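Local coordinates for protein putative Nitroreductase (Anabaena variabilis ATCC 29413, PDB 3EO7) that binds flavin mononucleotide and, judged by its nitroreductase family, probably acts as a flavin-dependent oxidoreductase, at residues A[328-333]-A[471-476]. Residues are numbered along the deposited sequence; the frame is centred on the assembly and turned at random.
Sequences EITMHK and AIQLNL
Thr-330, buried on helix 325-333, sits against the last turn of helix 452-473 between Ile-472 and Gln-473. CA of Thr-330 lies 5.7 Å from CA of Gln-473, close enough for the short threonine side chain to pack directly on the Gln-473 backbone. With CG2 anti to the backbone N, CG2 of Thr-330 lies 3.8 Å from CG2 of Ile-472 and equally near the backbone N of Gln-473. The same rotation (chi1 -72°) sets OG1 beside its own backbone N, where it hydrogen-bonds the carbonyl O of Asp-326 one turn earlier; OG1 of Thr-330 also comes within 3.6 Å of CA of Gln-473. The Gln-473 side chain, bent at chi2 (61°), crosses that of Thr-330 at about a right angle and also touches Ile-318 and Trp-320. A valine in place of Thr-330 would probably keep much of the methyl packing but leave the carbonyl of Asp-326 without its hydroxyl mate. The other flank is looser and reaches solvent. There exposed Lys-333, extended beyond CG, slides past Ile-472 in the opposite direction, and CE of Lys-333 meets CG2 of Ile-472 at 3.7 Å. Beyond it, helix 452-473 ends in a Schellman motif: Leu-476 N bonds Ala-471 O at 2.9 Å and Asn-475 N bonds Ile-472 O, with Asn-475 at positive phi (62°) turning the chain toward strand 477-481. Ile-472 also touches Arg-334, an FMN-binding residue directly after Lys-333, so this helix pair borders the flavin site of the nitroreductase fold. The chemistry implies a small junction, largely aliphatic where Ile-472 meets Thr-330 and Lys-333: the threonine hydroxyl has a partner in the Asp-326 carbonyl, while exposed Lys-333 contributes its aliphatic chain, not its ammonium group.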
ATOM      1  N   GLU A 328      -1.218 -14.659 -10.967  1.00 19.27           N
ATOM      2  CA  GLU A 328      -2.583 -14.241 -11.337  1.00 18.62           C
ATOM      3  C   GLU A 328      -3.668 -14.902 -10.506  1.00 18.62           C
ATOM      4  O   GLU A 328      -4.565 -14.229  -9.984  1.00 18.26           O
ATOM      5  CB  GLU A 328      -2.863 -14.504 -12.807  1.00 20.56           C
ATOM      6  CG  GLU A 328      -2.022 -13.670 -13.703  1.00 24.97           C
ATOM      7  CD  GLU A 328      -2.682 -13.397 -15.056  1.00 34.29           C
ATOM      8  OE1 GLU A 328      -3.793 -12.765 -15.139  1.00 33.06           O
ATOM      9  OE2 GLU A 328      -2.045 -13.795 -16.046  1.00 30.79           O
ATOM     10  N   ILE A 329      -3.572 -16.209 -10.360  1.00 19.06           N
ATOM     11  CA  ILE A 329      -4.556 -16.959  -9.597  1.00 17.94           C
ATOM     12  C   ILE A 329      -4.557 -16.497  -8.128  1.00 17.67           C
ATOM     13  O   ILE A 329      -5.617 -16.261  -7.535  1.00 18.17           O
ATOM     14  CB  ILE A 329      -4.275 -18.467  -9.672  1.00 19.50           C
ATOM     15  CG1 ILE A 329      -4.533 -18.982 -11.101  1.00 20.09           C
ATOM     16  CG2 ILE A 329      -5.136 -19.220  -8.665  1.00 18.87           C
ATOM     17  CD1 ILE A 329      -4.019 -20.423 -11.329  1.00 20.96           C
ATOM     18  N   THR A 330      -3.368 -16.340  -7.571  1.00 17.98           N
ATOM     19  CA  THR A 330      -3.209 -15.883  -6.205  1.00 18.70           C
ATOM     20  C   THR A 330      -3.784 -14.470  -5.995  1.00 16.42           C
ATOM     21  O   THR A 330      -4.511 -14.243  -5.025  1.00 16.91           O
ATOM     22  CB  THR A 330      -1.740 -15.993  -5.765  1.00 17.29           C
ATOM     23  OG1 THR A 330      -1.416 -17.394  -5.593  1.00 18.06           O
ATOM     24  CG2 THR A 330      -1.508 -15.236  -4.490  1.00 17.56           C
HETATM   25  N   MSE A 331      -3.528 -13.564  -6.931  1.00 16.34           N
HETATM   26  CA  MSE A 331      -4.059 -12.219  -6.832  1.00 16.58           C
HETATM   27  C   MSE A 331      -5.573 -12.255  -6.869  1.00 18.82           C
HETATM   28  O   MSE A 331      -6.246 -11.528  -6.142  1.00 19.33           O
HETATM   29  CB  MSE A 331      -3.512 -11.332  -7.937  1.00 17.66           C
HETATM   30  CG  MSE A 331      -2.038 -11.046  -7.750  1.00 18.69           C
HETATM   31 SE   MSE A 331      -1.318  -9.858  -9.101  0.75 17.20          SE
HETATM   32  CE  MSE A 331      -1.897  -8.136  -8.342  1.00 18.06           C
ATOM     33  N   HIS A 332      -6.124 -13.147  -7.683  1.00 18.56           N
ATOM     34  CA  HIS A 332      -7.567 -13.223  -7.772  1.00 20.41           C
ATOM     35  C   HIS A 332      -8.227 -13.818  -6.521  1.00 18.83           C
ATOM     36  O   HIS A 332      -9.276 -13.337  -6.099  1.00 17.65           O
ATOM     37  CB  HIS A 332      -7.998 -13.992  -9.034  1.00 20.09           C
ATOM     38  CG  HIS A 332      -9.482 -14.049  -9.204  1.00 27.84           C
ATOM     39  ND1 HIS A 332     -10.225 -12.956  -9.603  1.00 32.59           N
ATOM     40  CD2 HIS A 332     -10.362 -15.060  -9.020  1.00 35.02           C
ATOM     41  CE1 HIS A 332     -11.503 -13.292  -9.646  1.00 32.17           C
ATOM     42  NE2 HIS A 332     -11.613 -14.560  -9.291  1.00 36.46           N
ATOM     43  N   LYS A 333      -7.610 -14.835  -5.918  1.00 18.57           N
ATOM     44  CA  LYS A 333      -8.212 -15.558  -4.781  1.00 19.90           C
ATOM     45  C   LYS A 333      -7.865 -15.002  -3.406  1.00 17.17           C
ATOM     46  O   LYS A 333      -8.469 -15.389  -2.401  1.00 18.88           O
ATOM     47  CB  LYS A 333      -7.841 -17.040  -4.831  1.00 20.49           C
ATOM     48  CG  LYS A 333      -6.443 -17.374  -4.437  1.00 26.71           C
ATOM     49  CD  LYS A 333      -6.203 -18.890  -4.578  1.00 30.13           C
ATOM     50  CE  LYS A 333      -4.774 -19.278  -4.188  1.00 36.11           C
ATOM     51  NZ  LYS A 333      -4.530 -20.750  -4.378  1.00 40.63           N
ATOM     52  N   ALA A 471       2.040 -15.186   0.992  1.00 15.70           N
ATOM     53  CA  ALA A 471       1.431 -16.071   1.978  1.00 16.23           C
ATOM     54  C   ALA A 471       0.377 -16.917   1.306  1.00 16.65           C
ATOM     55  O   ALA A 471       0.364 -18.128   1.452  1.00 16.36           O
ATOM     56  CB  ALA A 471       0.803 -15.255   3.160  1.00 14.64           C
ATOM     57  N   ILE A 472      -0.530 -16.278   0.572  1.00 16.53           N
ATOM     58  CA  ILE A 472      -1.600 -16.995  -0.117  1.00 16.08           C
ATOM     59  C   ILE A 472      -1.054 -17.985  -1.142  1.00 16.04           C
ATOM     60  O   ILE A 472      -1.536 -19.113  -1.215  1.00 15.88           O
ATOM     61  CB  ILE A 472      -2.604 -16.018  -0.771  1.00 17.82           C
ATOM     62  CG1 ILE A 472      -3.301 -15.158   0.304  1.00 17.70           C
ATOM     63  CG2 ILE A 472      -3.590 -16.800  -1.707  1.00 15.57           C
ATOM     64  CD1 ILE A 472      -4.025 -15.939   1.419  1.00 17.41           C
ATOM     65  N   GLN A 473      -0.028 -17.599  -1.905  1.00 15.34           N
ATOM     66  CA  GLN A 473       0.612 -18.512  -2.844  1.00 15.90           C
ATOM     67  C   GLN A 473       1.140 -19.772  -2.175  1.00 17.94           C
ATOM     68  O   GLN A 473       1.076 -20.845  -2.755  1.00 16.67           O
ATOM     69  CB  GLN A 473       1.751 -17.812  -3.559  1.00 15.16           C
ATOM     70  CG  GLN A 473       2.613 -18.674  -4.505  1.00 16.33           C
ATOM     71  CD  GLN A 473       1.854 -19.297  -5.657  1.00 21.49           C
ATOM     72  OE1 GLN A 473       0.793 -18.818  -6.056  1.00 19.87           O
ATOM     73  NE2 GLN A 473       2.421 -20.376  -6.224  1.00 19.49           N
ATOM     74  N   LEU A 474       1.653 -19.622  -0.957  1.00 17.33           N
ATOM     75  CA  LEU A 474       2.178 -20.726  -0.151  1.00 16.92           C
ATOM     76  C   LEU A 474       1.128 -21.436   0.722  1.00 18.70           C
ATOM     77  O   LEU A 474       1.504 -22.216   1.597  1.00 18.21           O
ATOM     78  CB  LEU A 474       3.344 -20.234   0.711  1.00 18.42           C
ATOM     79  CG  LEU A 474       4.575 -19.699  -0.056  1.00 21.25           C
ATOM     80  CD1 LEU A 474       5.703 -19.412   0.915  1.00 25.04           C
ATOM     81  CD2 LEU A 474       5.045 -20.646  -1.125  1.00 28.22           C
ATOM     82  N   ASN A 475      -0.163 -21.166   0.483  1.00 17.35           N
ATOM     83  CA  ASN A 475      -1.261 -21.820   1.220  1.00 20.22           C
ATOM     84  C   ASN A 475      -1.224 -21.523   2.704  1.00 19.84           C
ATOM     85  O   ASN A 475      -1.609 -22.352   3.543  1.00 20.21           O
ATOM     86  CB  ASN A 475      -1.215 -23.328   0.993  1.00 20.62           C
ATOM     87  CG  ASN A 475      -1.327 -23.692  -0.472  1.00 27.18           C
ATOM     88  OD1 ASN A 475      -0.500 -24.428  -1.005  1.00 38.38           O
ATOM     89  ND2 ASN A 475      -2.319 -23.140  -1.134  1.00 24.47           N
ATOM     90  N   LEU A 476      -0.790 -20.315   3.014  1.00 15.58           N
ATOM     91  CA  LEU A 476      -0.708 -19.830   4.379  1.00 16.65           C
ATOM     92  C   LEU A 476      -1.810 -18.806   4.630  1.00 15.77           C
ATOM     93  O   LEU A 476      -2.551 -18.413   3.707  1.00 18.94           O
ATOM     94  CB  LEU A 476       0.658 -19.193   4.624  1.00 18.47           C
ATOM     95  CG  LEU A 476       1.888 -20.070   4.378  1.00 20.02           C
ATOM     96  CD1 LEU A 476       3.149 -19.194   4.617  1.00 20.56           C
ATOM     97  CD2 LEU A 476       1.869 -21.333   5.221  1.00 21.52           C
TER